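Side-chain contact in putative flagellar protein FliS (PDB 4YOK), which is of unknown function but pairs a prealbumin-like (transthyretin-clan) N-terminal domain with a second, E-set-clan beta domain: residues 24-28 / 29-33. Numbering follows the deposited sequence.
Sequences NLRGT and GEAVQ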
ATOM      1  N   ASN A  24      -3.376  -2.637  -0.365  1.00 16.40           N
ATOM      2  CA  ASN A  24      -2.675  -2.165  -1.565  1.00 15.68           C
ATOM      3  C   ASN A  24      -1.924  -0.876  -1.183  1.00 17.44           C
ATOM      4  O   ASN A  24      -2.548   0.091  -0.751  1.00 17.78           O
ATOM      5  CB  ASN A  24      -3.707  -1.934  -2.664  1.00 17.98           C
ATOM      6  CG  ASN A  24      -4.521  -3.179  -2.963  1.00 35.23           C
ATOM      7  OD1 ASN A  24      -5.663  -3.365  -2.520  1.00 40.81           O
ATOM      8  ND2 ASN A  24      -3.906  -4.101  -3.617  1.00 20.96           N
ATOM      9  N   LEU A  25      -0.595  -0.911  -1.239  1.00 14.44           N
ATOM     10  CA  LEU A  25       0.255   0.182  -0.760  1.00 14.58           C
ATOM     11  C   LEU A  25       1.302   0.636  -1.765  1.00 17.72           C
ATOM     12  O   LEU A  25       1.483   0.012  -2.805  1.00 17.40           O
ATOM     13  CB  LEU A  25       0.994  -0.342   0.503  1.00 14.72           C
ATOM     14  CG  LEU A  25       0.087  -0.867   1.661  1.00 19.67           C
ATOM     15  CD1 LEU A  25       0.891  -1.636   2.672  1.00 20.88           C
ATOM     16  CD2 LEU A  25      -0.649   0.273   2.343  1.00 19.55           C
ATOM     17  N   ARG A  26       2.061   1.669  -1.395  1.00 16.22           N
ATOM     18  CA  ARG A  26       3.207   2.079  -2.205  1.00 15.82           C
ATOM     19  C   ARG A  26       4.310   1.099  -1.852  1.00 18.59           C
ATOM     20  O   ARG A  26       4.733   1.035  -0.681  1.00 16.93           O
ATOM     21  CB  ARG A  26       3.619   3.528  -1.921  1.00 17.13           C
ATOM     22  CG  ARG A  26       4.950   3.846  -2.628  1.00 16.24           C
ATOM     23  CD  ARG A  26       5.308   5.329  -2.656  1.00 17.70           C
ATOM     24  NE  ARG A  26       6.643   5.463  -3.262  1.00 22.76           N
ATOM     25  CZ  ARG A  26       7.600   6.286  -2.852  1.00 26.64           C
ATOM     26  NH1 ARG A  26       7.375   7.136  -1.853  1.00 22.78           N
ATOM     27  NH2 ARG A  26       8.788   6.276  -3.443  1.00 22.14           N
ATOM     28  N   GLY A  27       4.707   0.304  -2.835  1.00 15.82           N
ATOM     29  CA  GLY A  27       5.698  -0.747  -2.625  1.00 16.88           C
ATOM     30  C   GLY A  27       7.086  -0.409  -3.105  1.00 21.63           C
ATOM     31  O   GLY A  27       7.883  -1.314  -3.330  1.00 19.94           O
ATOM     32  N   THR A  28       7.381   0.886  -3.287  1.00 19.88           N
ATOM     33  CA  THR A  28       8.690   1.359  -3.779  1.00 19.94           C
ATOM     34  C   THR A  28       9.316   2.373  -2.823  1.00 22.02           C
ATOM     35  O   THR A  28       8.596   2.975  -2.022  1.00 19.67           O
ATOM     36  CB  THR A  28       8.517   2.041  -5.148  1.00 26.61           C
ATOM     37  OG1 THR A  28       7.607   3.141  -5.003  1.00 24.13           O
ATOM     38  CG2 THR A  28       8.057   1.066  -6.266  1.00 23.46           C
ATOM     39  N   GLY A  29      10.621   2.618  -2.986  1.00 20.50           N
ATOM     40  CA  GLY A  29      11.367   3.649  -2.264  1.00 20.42           C
ATOM     41  C   GLY A  29      11.343   3.562  -0.749  1.00 24.88           C
ATOM     42  O   GLY A  29      11.547   4.572  -0.078  1.00 25.14           O
ATOM     43  N   GLU A  30      11.135   2.355  -0.195  1.00 20.82           N
ATOM     44  CA  GLU A  30      11.062   2.103   1.263  1.00 21.56           C
ATOM     45  C   GLU A  30       9.907   2.921   1.888  1.00 22.52           C
ATOM     46  O   GLU A  30       9.985   3.322   3.056  1.00 22.47           O
ATOM     47  CB  GLU A  30      12.401   2.437   1.946  1.00 23.92           C
ATOM     48  CG  GLU A  30      13.598   1.767   1.295  1.00 28.00           C
ATOM     49  CD  GLU A  30      14.914   1.982   2.012  1.00 48.81           C
ATOM     50  OE1 GLU A  30      15.048   2.980   2.760  1.00 43.62           O
ATOM     51  OE2 GLU A  30      15.828   1.155   1.795  1.00 41.29           O
ATOM     52  N   ALA A  31       8.842   3.155   1.108  1.00 16.50           N
ATOM     53  CA  ALA A  31       7.716   3.976   1.556  1.00 15.92           C
ATOM     54  C   ALA A  31       7.029   3.428   2.809  1.00 20.12           C
ATOM     55  O   ALA A  31       6.686   4.216   3.704  1.00 20.62           O
ATOM     56  CB  ALA A  31       6.703   4.113   0.457  1.00 16.32           C
ATOM     57  N   VAL A  32       6.820   2.093   2.866  1.00 18.13           N
ATOM     58  CA  VAL A  32       6.131   1.434   3.979  1.00 16.98           C
ATOM     59  C   VAL A  32       7.016   0.335   4.552  1.00 21.18           C
ATOM     60  O   VAL A  32       7.462  -0.567   3.828  1.00 18.63           O
ATOM     61  CB  VAL A  32       4.737   0.899   3.560  1.00 19.58           C
ATOM     62  CG1 VAL A  32       4.011   0.241   4.739  1.00 19.42           C
ATOM     63  CG2 VAL A  32       3.883   2.010   2.960  1.00 18.93           C
ATOM     64  N   GLN A  33       7.277   0.439   5.871  1.00 18.93           N
ATOM     65  CA  GLN A  33       8.126  -0.500   6.580  1.00 19.64           C
ATOM     66  C   GLN A  33       7.474  -1.073   7.802  1.00 23.18           C
ATOM     67  O   GLN A  33       6.664  -0.412   8.449  1.00 21.50           O
ATOM     68  CB  GLN A  33       9.426   0.195   7.016  1.00 22.39           C
ATOM     69  CG  GLN A  33      10.295   0.628   5.842  1.00 39.88           C
ATOM     70  CD  GLN A  33      11.423   1.543   6.249  1.00 60.47           C
ATOM     71  OE1 GLN A  33      11.553   2.665   5.748  1.00 55.59           O
ATOM     72  NE2 GLN A  33      12.272   1.080   7.148  1.00 50.28           N
TER
HETATM   73  O   HOH W   1       7.113   0.215   0.589  1.00 18.09           O
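R26 lies across the methyl of A31, which sits against one side of the whole chain, from the methylenes to one face of the guanidinium. The closest touch is R26 CG to A31 CB at 3.6 Å. With CG anti to the backbone N (chi1 171°) and the chain extended as far as NE, the side chain runs along the loop over the turn. Its flat end also lies over T28 O, which stands 3.1 Å off the guanidinium plane, nearer its border than its centre. NE reaches the neighbouring hydroxyl, R26 NE to T28 OG1 being 3.1 Å, with the acceptor nearly in the guanidinium plane. T28 OG1 is also hydrogen-bonded to D145 and N148, so a threonine here links the arginine to a loop of the C-terminal domain. Arginine suits position 26 because its long aliphatic part covers A31 while its charged end lies near D145, a long and weak ion pair. An alanine at R26 would remove this arm and would probably leave the A31 methyl less covered and T28 OG1 without its NE donor. The bend itself is a type I' beta turn from T28 to A31, within the loop that leads into strand 33-37 of the prealbumin-like domain. It is closed by the hydrogen bond A31 N to T28 O at 3.1 Å. Glycine suits position 29, where phi is positive and a CB would run into R26 NH2; E30, also at positive phi, has its CB directed away from 24-28. A31, small enough to fit against the arginine, still brings CB to 3.3 Å from T28 O. Between the two arms a water donates to R26 O and accepts from V32 N. Farther from the turn, the buried L25 and V32 cross at about a right angle, L25 CD1 meeting V32 CG1 at 4.2 Å, branched apolar chains suited to the interior.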